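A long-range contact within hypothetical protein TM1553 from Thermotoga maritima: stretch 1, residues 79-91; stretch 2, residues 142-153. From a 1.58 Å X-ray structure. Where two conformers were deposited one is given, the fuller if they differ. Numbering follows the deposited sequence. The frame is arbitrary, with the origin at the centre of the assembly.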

ATOM      1  N   VAL A  79      -8.532  19.465 -13.597  1.00  7.23           N
ATOM      2  CA  VAL A  79      -9.662  18.889 -12.889  1.00  6.90           C
ATOM      3  C   VAL A  79      -9.708  19.353 -11.427  1.00  8.19           C
ATOM      4  O   VAL A  79      -8.770  19.139 -10.685  1.00  6.77           O
ATOM      5  CB  VAL A  79      -9.604  17.296 -12.909  1.00  8.74           C
ATOM      6  CG1 VAL A  79     -10.777  16.681 -12.172  1.00 12.52           C
ATOM      7  CG2 VAL A  79      -9.591  16.759 -14.328  1.00 10.88           C
ATOM      8  N   GLU A  80     -10.809  19.998 -11.045  1.00  9.64           N
ATOM      9  CA  GLU A  80     -10.996  20.435  -9.664  1.00  9.73           C
ATOM     10  C   GLU A  80     -11.245  19.224  -8.798  1.00  8.82           C
ATOM     11  O   GLU A  80     -12.038  18.332  -9.128  1.00 11.40           O
ATOM     12  CB  GLU A  80     -12.162  21.394  -9.544  1.00 13.38           C
ATOM     13  CG  GLU A  80     -11.843  22.717 -10.199  1.00 19.12           C
ATOM     14  CD  GLU A  80     -13.076  23.614 -10.407  1.00 26.48           C
ATOM     15  OE1 GLU A  80     -14.080  23.456  -9.664  1.00 47.14           O
ATOM     16  OE2 GLU A  80     -13.013  24.477 -11.312  1.00 46.03           O
ATOM     17  N   VAL A  81     -10.505  19.174  -7.705  1.00  8.74           N
ATOM     18  CA  VAL A  81     -10.691  18.120  -6.716  1.00  9.93           C
ATOM     19  C   VAL A  81     -10.781  18.683  -5.298  1.00 10.63           C
ATOM     20  O   VAL A  81     -10.422  19.843  -5.026  1.00 11.06           O
ATOM     21  CB  VAL A  81      -9.550  17.078  -6.788  1.00  8.09           C
ATOM     22  CG1 VAL A  81      -9.470  16.471  -8.218  1.00  9.88           C
ATOM     23  CG2 VAL A  81      -8.224  17.678  -6.390  1.00 12.48           C
ATOM     24  N   ASP A  82     -11.258  17.834  -4.400  1.00  9.63           N
ATOM     25  CA  ASP A  82     -11.385  18.146  -2.995  1.00 10.04           C
ATOM     26  C   ASP A  82     -10.014  18.029  -2.293  1.00  8.27           C
ATOM     27  O   ASP A  82      -9.067  17.427  -2.816  1.00  9.16           O
ATOM     28  CB  ASP A  82     -12.394  17.174  -2.371  1.00 12.23           C
ATOM     29  CG  ASP A  82     -11.927  15.736  -2.502  1.00 18.11           C
ATOM     30  OD1 ASP A  82     -12.049  15.131  -3.614  1.00 17.68           O
ATOM     31  OD2 ASP A  82     -11.350  15.251  -1.508  1.00 13.50           O
ATOM     32  N   GLU A  83      -9.922  18.565  -1.070  1.00  9.45           N
ATOM     33  CA  GLU A  83      -8.677  18.622  -0.311  1.00  9.08           C
ATOM     34  C   GLU A  83      -8.131  17.261   0.011  1.00  9.69           C
ATOM     35  O   GLU A  83      -6.938  17.058  -0.031  1.00  9.03           O
ATOM     36  CB  GLU A  83      -8.912  19.430   0.982  1.00 12.57           C
ATOM     37  CG  GLU A  83      -7.650  19.708   1.773  1.00 19.62           C
ATOM     38  N   GLU A  84      -8.999  16.323   0.353  1.00  7.89           N
ATOM     39  CA  GLU A  84      -8.528  14.963   0.668  1.00  7.58           C
ATOM     40  C   GLU A  84      -7.801  14.342  -0.528  1.00  7.17           C
ATOM     41  O   GLU A  84      -6.695  13.774  -0.430  1.00  8.65           O
ATOM     42  CB  GLU A  84      -9.689  14.068   1.108  1.00  9.26           C
ATOM     43  CG  GLU A  84      -9.199  12.669   1.525  1.00  9.20           C
ATOM     44  CD  GLU A  84     -10.295  11.662   1.850  1.00  9.91           C
ATOM     45  OE1 GLU A  84     -11.386  11.735   1.215  1.00 11.90           O
ATOM     46  OE2 GLU A  84     -10.020  10.792   2.723  1.00 10.09           O
ATOM     47  N   THR A  85      -8.468  14.411  -1.647  1.00  7.18           N
ATOM     48  CA  THR A  85      -7.927  13.838  -2.861  1.00  5.93           C
ATOM     49  C   THR A  85      -6.601  14.542  -3.221  1.00  5.58           C
ATOM     50  O   THR A  85      -5.584  13.899  -3.567  1.00  7.85           O
ATOM     51  CB  THR A  85      -8.907  14.087  -3.970  1.00 10.60           C
ATOM     52  OG1 THR A  85     -10.107  13.386  -3.666  1.00  9.53           O
ATOM     53  CG2 THR A  85      -8.382  13.572  -5.281  1.00 11.57           C
ATOM     54  N   TYR A  86      -6.629  15.862  -3.153  1.00  6.27           N
ATOM     55  CA  TYR A  86      -5.442  16.648  -3.507  1.00  8.27           C
ATOM     56  C   TYR A  86      -4.237  16.254  -2.658  1.00  7.31           C
ATOM     57  O   TYR A  86      -3.132  15.970  -3.168  1.00  7.76           O
ATOM     58  CB  TYR A  86      -5.757  18.127  -3.389  1.00 10.30           C
ATOM     59  CG  TYR A  86      -4.785  19.014  -4.107  1.00  8.43           C
ATOM     60  CD1 TYR A  86      -4.880  19.172  -5.485  1.00  8.23           C
ATOM     61  CD2 TYR A  86      -3.838  19.747  -3.433  1.00 10.71           C
ATOM     62  CE1 TYR A  86      -3.995  20.003  -6.192  1.00 10.81           C
ATOM     63  CE2 TYR A  86      -2.949  20.583  -4.131  1.00 14.34           C
ATOM     64  CZ  TYR A  86      -3.063  20.720  -5.507  1.00 13.66           C
ATOM     65  OH  TYR A  86      -2.218  21.551  -6.242  1.00 13.01           O
ATOM     66  N   SER A  87      -4.475  16.157  -1.356  1.00  8.46           N
ATOM     67  CA  SER A  87      -3.413  15.860  -0.423  1.00  7.83           C
ATOM     68  C   SER A  87      -2.888  14.426  -0.636  1.00  5.89           C
ATOM     69  O   SER A  87      -1.681  14.182  -0.609  1.00  8.41           O
ATOM     70  CB  SER A  87      -3.913  16.017   1.003  0.34  9.11           C
ATOM     71  OG  SER A  87      -4.770  14.952   1.344  0.34 10.96           O
ATOM     72  N   LEU A  88      -3.774  13.475  -0.901  1.00  5.81           N
ATOM     73  CA  LEU A  88      -3.305  12.093  -1.118  1.00  7.30           C
ATOM     74  C   LEU A  88      -2.496  11.932  -2.397  1.00  7.17           C
ATOM     75  O   LEU A  88      -1.465  11.285  -2.423  1.00  6.86           O
ATOM     76  CB  LEU A  88      -4.487  11.106  -1.084  1.00  8.61           C
ATOM     77  CG  LEU A  88      -4.146   9.644  -1.248  1.00 11.48           C
ATOM     78  CD1 LEU A  88      -3.118   9.166  -0.242  1.00 11.33           C
ATOM     79  CD2 LEU A  88      -5.459   8.896  -1.107  1.00 10.11           C
ATOM     80  N   ILE A  89      -2.987  12.523  -3.464  1.00  5.75           N
ATOM     81  CA  ILE A  89      -2.216  12.487  -4.714  1.00  7.30           C
ATOM     82  C   ILE A  89      -0.870  13.174  -4.566  1.00  8.16           C
ATOM     83  O   ILE A  89       0.154  12.608  -4.959  1.00  7.39           O
ATOM     84  CB  ILE A  89      -3.051  13.035  -5.893  1.00  6.69           C
ATOM     85  CG1 ILE A  89      -4.260  12.122  -6.076  1.00  8.01           C
ATOM     86  CG2 ILE A  89      -2.255  13.131  -7.188  1.00  9.25           C
ATOM     87  CD1 ILE A  89      -5.265  12.579  -7.135  1.00 11.29           C
ATOM     88  N   LYS A  90      -0.850  14.343  -3.922  1.00  7.39           N
ATOM     89  CA  LYS A  90       0.440  15.032  -3.634  1.00 10.23           C
ATOM     90  C   LYS A  90       1.384  14.137  -2.848  1.00  8.73           C
ATOM     91  O   LYS A  90       2.570  14.025  -3.169  1.00  9.53           O
ATOM     92  CB  LYS A  90       0.212  16.320  -2.834  0.50 11.51           C
ATOM     93  CG  LYS A  90       1.119  17.468  -3.246  0.50 18.33           C
ATOM     94  CD  LYS A  90       0.576  18.213  -4.435  0.50 16.21           C
ATOM     95  CE  LYS A  90       1.029  19.660  -4.486  0.50 20.52           C
ATOM     96  NZ  LYS A  90       0.325  20.577  -3.538  0.50 14.47           N
ATOM     97  N   ALA A  91       0.849  13.473  -1.831  1.00  8.28           N
ATOM     98  CA  ALA A  91       1.669  12.577  -1.011  1.00  9.22           C
ATOM     99  C   ALA A  91       2.224  11.403  -1.827  1.00  7.43           C
ATOM    100  O   ALA A  91       3.376  11.038  -1.709  1.00  8.91           O
ATOM    101  CB  ALA A  91       0.917  12.097   0.174  1.00 10.13           C
TER
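Stretch 2 (142-153) NVLFDDKNMRVM

What holds the turn of stretch 2 to the helix of stretch 1? Asp-147, in the loop after strand 143-146, places OD1 between two helical side chains one turn apart. Lys-90 NZ lies 2.6 Å from Asp-147 OD1 in a salt bridge, and Tyr-86 OH donates to the same Asp-147 OD1 in a very short hydrogen bond of 2.5 Å. The CA-to-CB bonds of Lys-90 and Asp-147 both point sideways; it is the ends of the side chains that close the gap.

How do the backbones pair? Stretch 2 is a hairpin, strands 143-146 and 151-153 joined by a loop, and its second strand runs antiparallel to strand 79-80. Val-79 N donates to Val-152 O at 2.8 Å, and Val-152 N returns a bond to Val-79 O at 2.9 Å. Beyond the non-hydrogen-bonded pair Glu-80 and Arg-151, Val-81 N reaches Met-150 O at 3.1 Å, nearly linear. Met-150 has a positive phi of 56°.

How does the helix lie over the hairpin? Helix 83-91 crosses strand 143-146 at -135°, with the axes 10.3 Å apart at closest approach. Tyr-86 and Ile-89 point toward stretch 2, as Phe-145 and Val-143 do toward stretch 1. Ile-89 CG2 packs 3.8 Å from Phe-145 CE1 and 4.1 Å from Val-143 CG1.

What surrounds the two aromatic rings? The edge of Phe-145 is directed at the face of Tyr-86 in an offset arrangement, planes at 89° and centroids 5.7 Å apart. Lys-90 CD covers one face of Phe-145, 3.5 Å from its ring centroid, so the lysine packs along its chain before its amine reaches the carboxylate. Selenomethionine Met-150 lays CG over a face of Tyr-86, 3.6 Å from Tyr-86 CG, while its SE approaches Glu-83 CA at 3.7 Å.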

ATOM      1  N   ASN A 142       4.294  13.446 -14.771  1.00  6.88           N
ATOM      2  CA  ASN A 142       3.187  13.779 -15.660  1.00  6.49           C
ATOM      3  C   ASN A 142       1.936  14.205 -14.907  1.00  8.18           C
ATOM      4  O   ASN A 142       0.930  14.516 -15.517  1.00  7.91           O
ATOM      5  CB  ASN A 142       2.885  12.607 -16.576  1.00  7.03           C
ATOM      6  CG  ASN A 142       3.990  12.349 -17.533  1.00  7.79           C
ATOM      7  OD1 ASN A 142       4.307  13.204 -18.395  1.00 10.77           O
ATOM      8  ND2 ASN A 142       4.629  11.177 -17.406  1.00  9.89           N
ATOM      9  N   VAL A 143       1.965  14.147 -13.578  1.00  5.96           N
ATOM     10  CA  VAL A 143       0.850  14.680 -12.779  1.00  5.56           C
ATOM     11  C   VAL A 143       1.184  16.093 -12.354  1.00  8.29           C
ATOM     12  O   VAL A 143       2.179  16.299 -11.625  1.00  7.68           O
ATOM     13  CB  VAL A 143       0.622  13.851 -11.529  1.00  9.44           C
ATOM     14  CG1 VAL A 143      -0.664  14.321 -10.786  1.00 12.86           C
ATOM     15  CG2 VAL A 143       0.536  12.358 -11.910  1.00  8.79           C
ATOM     16  N   LEU A 144       0.373  17.044 -12.805  1.00  8.88           N
ATOM     17  CA  LEU A 144       0.605  18.478 -12.544  1.00 10.37           C
ATOM     18  C   LEU A 144      -0.419  18.976 -11.549  1.00  8.33           C
ATOM     19  O   LEU A 144      -1.572  18.503 -11.525  1.00  7.81           O
ATOM     20  CB  LEU A 144       0.477  19.281 -13.828  1.00 11.87           C
ATOM     21  CG  LEU A 144       1.274  18.740 -15.020  1.00 14.42           C
ATOM     22  CD1 LEU A 144       1.156  19.671 -16.214  1.00 19.61           C
ATOM     23  CD2 LEU A 144       2.725  18.499 -14.647  1.00 15.45           C
ATOM     24  N   PHE A 145       0.020  19.944 -10.729  1.00  7.77           N
ATOM     25  CA  PHE A 145      -0.771  20.469  -9.626  1.00  8.89           C
ATOM     26  C   PHE A 145      -0.958  21.961  -9.748  1.00 12.03           C
ATOM     27  O   PHE A 145      -0.025  22.668 -10.104  1.00 11.77           O
ATOM     28  CB  PHE A 145      -0.048  20.172  -8.319  1.00  9.75           C
ATOM     29  CG  PHE A 145       0.079  18.713  -8.034  1.00  8.81           C
ATOM     30  CD1 PHE A 145      -0.967  18.043  -7.478  1.00 10.60           C
ATOM     31  CD2 PHE A 145       1.230  18.013  -8.335  1.00 10.91           C
ATOM     32  CE1 PHE A 145      -0.886  16.670  -7.216  1.00 12.94           C
ATOM     33  CE2 PHE A 145       1.343  16.639  -8.068  1.00 13.07           C
ATOM     34  CZ  PHE A 145       0.268  15.969  -7.536  1.00 10.13           C
ATOM     35  N   ASP A 146      -2.167  22.407  -9.416  1.00  6.02           N
ATOM     36  CA  ASP A 146      -2.527  23.812  -9.275  1.00  7.72           C
ATOM     37  C   ASP A 146      -2.961  24.023  -7.812  1.00  9.27           C
ATOM     38  O   ASP A 146      -4.139  23.872  -7.476  1.00  9.55           O
ATOM     39  CB  ASP A 146      -3.640  24.113 -10.263  1.00 10.29           C
ATOM     40  CG  ASP A 146      -4.199  25.523 -10.149  1.00 11.77           C
ATOM     41  OD1 ASP A 146      -3.717  26.308  -9.304  1.00 13.20           O
ATOM     42  OD2 ASP A 146      -5.125  25.814 -10.945  1.00 10.64           O
ATOM     43  N   ASP A 147      -2.009  24.423  -6.964  1.00 14.55           N
ATOM     44  CA  ASP A 147      -2.328  24.700  -5.557  1.00 18.79           C
ATOM     45  C   ASP A 147      -3.296  25.878  -5.368  1.00 21.65           C
ATOM     46  O   ASP A 147      -4.132  25.829  -4.479  1.00 27.81           O
ATOM     47  CB  ASP A 147      -1.072  24.992  -4.719  1.00 20.86           C
ATOM     48  CG  ASP A 147      -0.080  23.846  -4.693  1.00 24.74           C
ATOM     49  OD1 ASP A 147      -0.453  22.663  -4.872  1.00 20.16           O
ATOM     50  OD2 ASP A 147       1.121  24.152  -4.496  1.00 32.43           O
ATOM     51  N   LYS A 148      -3.206  26.907  -6.212  1.00 23.70           N
ATOM     52  CA  LYS A 148      -4.114  28.086  -6.141  1.00 25.20           C
ATOM     53  C   LYS A 148      -5.586  27.632  -6.154  1.00 25.08           C
ATOM     54  O   LYS A 148      -6.366  27.958  -5.263  1.00 26.20           O
ATOM     55  CB  LYS A 148      -3.850  29.014  -7.333  1.00 26.28           C
ATOM     56  CG  LYS A 148      -4.514  30.401  -7.286  1.00 28.47           C
ATOM     57  CD  LYS A 148      -4.759  30.946  -8.694  1.00 31.64           C
ATOM     58  N   ASN A 149      -5.950  26.827  -7.153  1.00 19.21           N
ATOM     59  CA  ASN A 149      -7.330  26.410  -7.336  1.00 20.19           C
ATOM     60  C   ASN A 149      -7.640  24.959  -6.967  1.00 15.71           C
ATOM     61  O   ASN A 149      -8.774  24.510  -7.190  1.00 17.09           O
ATOM     62  CB  ASN A 149      -7.712  26.659  -8.799  1.00 19.45           C
ATOM     63  CG  ASN A 149      -7.401  28.086  -9.234  1.00 29.66           C
ATOM     64  OD1 ASN A 149      -8.033  29.021  -8.753  1.00 24.68           O
ATOM     65  ND2 ASN A 149      -6.399  28.262 -10.094  1.00 18.75           N
HETATM   66  N   MSE A 150      -6.630  24.227  -6.493  1.00 13.61           N
HETATM   67  CA  MSE A 150      -6.752  22.820  -6.148  1.00 16.58           C
HETATM   68  C   MSE A 150      -7.266  21.990  -7.319  1.00 12.44           C
HETATM   69  O   MSE A 150      -8.340  21.340  -7.266  1.00 12.95           O
HETATM   70  CB  MSE A 150      -7.664  22.657  -4.960  1.00 18.38           C
HETATM   71  CG  MSE A 150      -7.569  21.338  -4.317  1.00 22.84           C
HETATM   72 SE   MSE A 150      -8.041  21.610  -2.416  1.00 45.62          SE
HETATM   73  CE  MSE A 150      -6.207  21.883  -1.669  1.00 40.65           C
ATOM     74  N   ARG A 151      -6.480  22.023  -8.380  1.00  8.75           N
ATOM     75  CA  ARG A 151      -6.752  21.250  -9.570  1.00  6.36           C
ATOM     76  C   ARG A 151      -5.559  20.372  -9.863  1.00  6.93           C
ATOM     77  O   ARG A 151      -4.423  20.720  -9.534  1.00  5.99           O
ATOM     78  CB  ARG A 151      -7.053  22.145 -10.778  1.00  7.11           C
ATOM     79  CG  ARG A 151      -8.218  23.117 -10.603  1.00  7.07           C
ATOM     80  CD  ARG A 151      -8.570  23.877 -11.880  1.00  8.60           C
ATOM     81  NE  ARG A 151      -7.498  24.777 -12.191  1.00  7.50           N
ATOM     82  CZ  ARG A 151      -7.507  25.673 -13.179  1.00  8.64           C
ATOM     83  NH1 ARG A 151      -8.539  25.746 -14.010  1.00 12.83           N
ATOM     84  NH2 ARG A 151      -6.475  26.488 -13.304  1.00 11.37           N
ATOM     85  N   VAL A 152      -5.843  19.253 -10.533  1.00  5.63           N
ATOM     86  CA  VAL A 152      -4.837  18.267 -10.977  1.00  5.00           C
ATOM     87  C   VAL A 152      -5.011  18.092 -12.490  1.00  7.18           C
ATOM     88  O   VAL A 152      -6.143  18.141 -13.006  1.00  8.55           O
ATOM     89  CB  VAL A 152      -5.036  16.927 -10.247  1.00  8.13           C
ATOM     90  CG1 VAL A 152      -4.129  15.787 -10.809  1.00 13.76           C
ATOM     91  CG2 VAL A 152      -4.738  17.147  -8.788  1.00  9.68           C
HETATM   92  N   MSE A 153      -3.903  17.889 -13.182  1.00  7.25           N
HETATM   93  CA  MSE A 153      -3.964  17.515 -14.591  1.00 10.34           C
HETATM   94  C   MSE A 153      -3.035  16.356 -14.791  1.00  6.75           C
HETATM   95  O   MSE A 153      -1.936  16.341 -14.236  1.00  8.93           O
HETATM   96  CB  MSE A 153      -3.585  18.669 -15.529  1.00  9.89           C
HETATM   97  CG  MSE A 153      -3.513  18.146 -16.970  1.00 18.90           C
HETATM   98 SE   MSE A 153      -3.518  19.625 -18.212  1.00 37.11          SE
HETATM   99  CE  MSE A 153      -1.767  20.266 -17.813  1.00 23.21           C
TER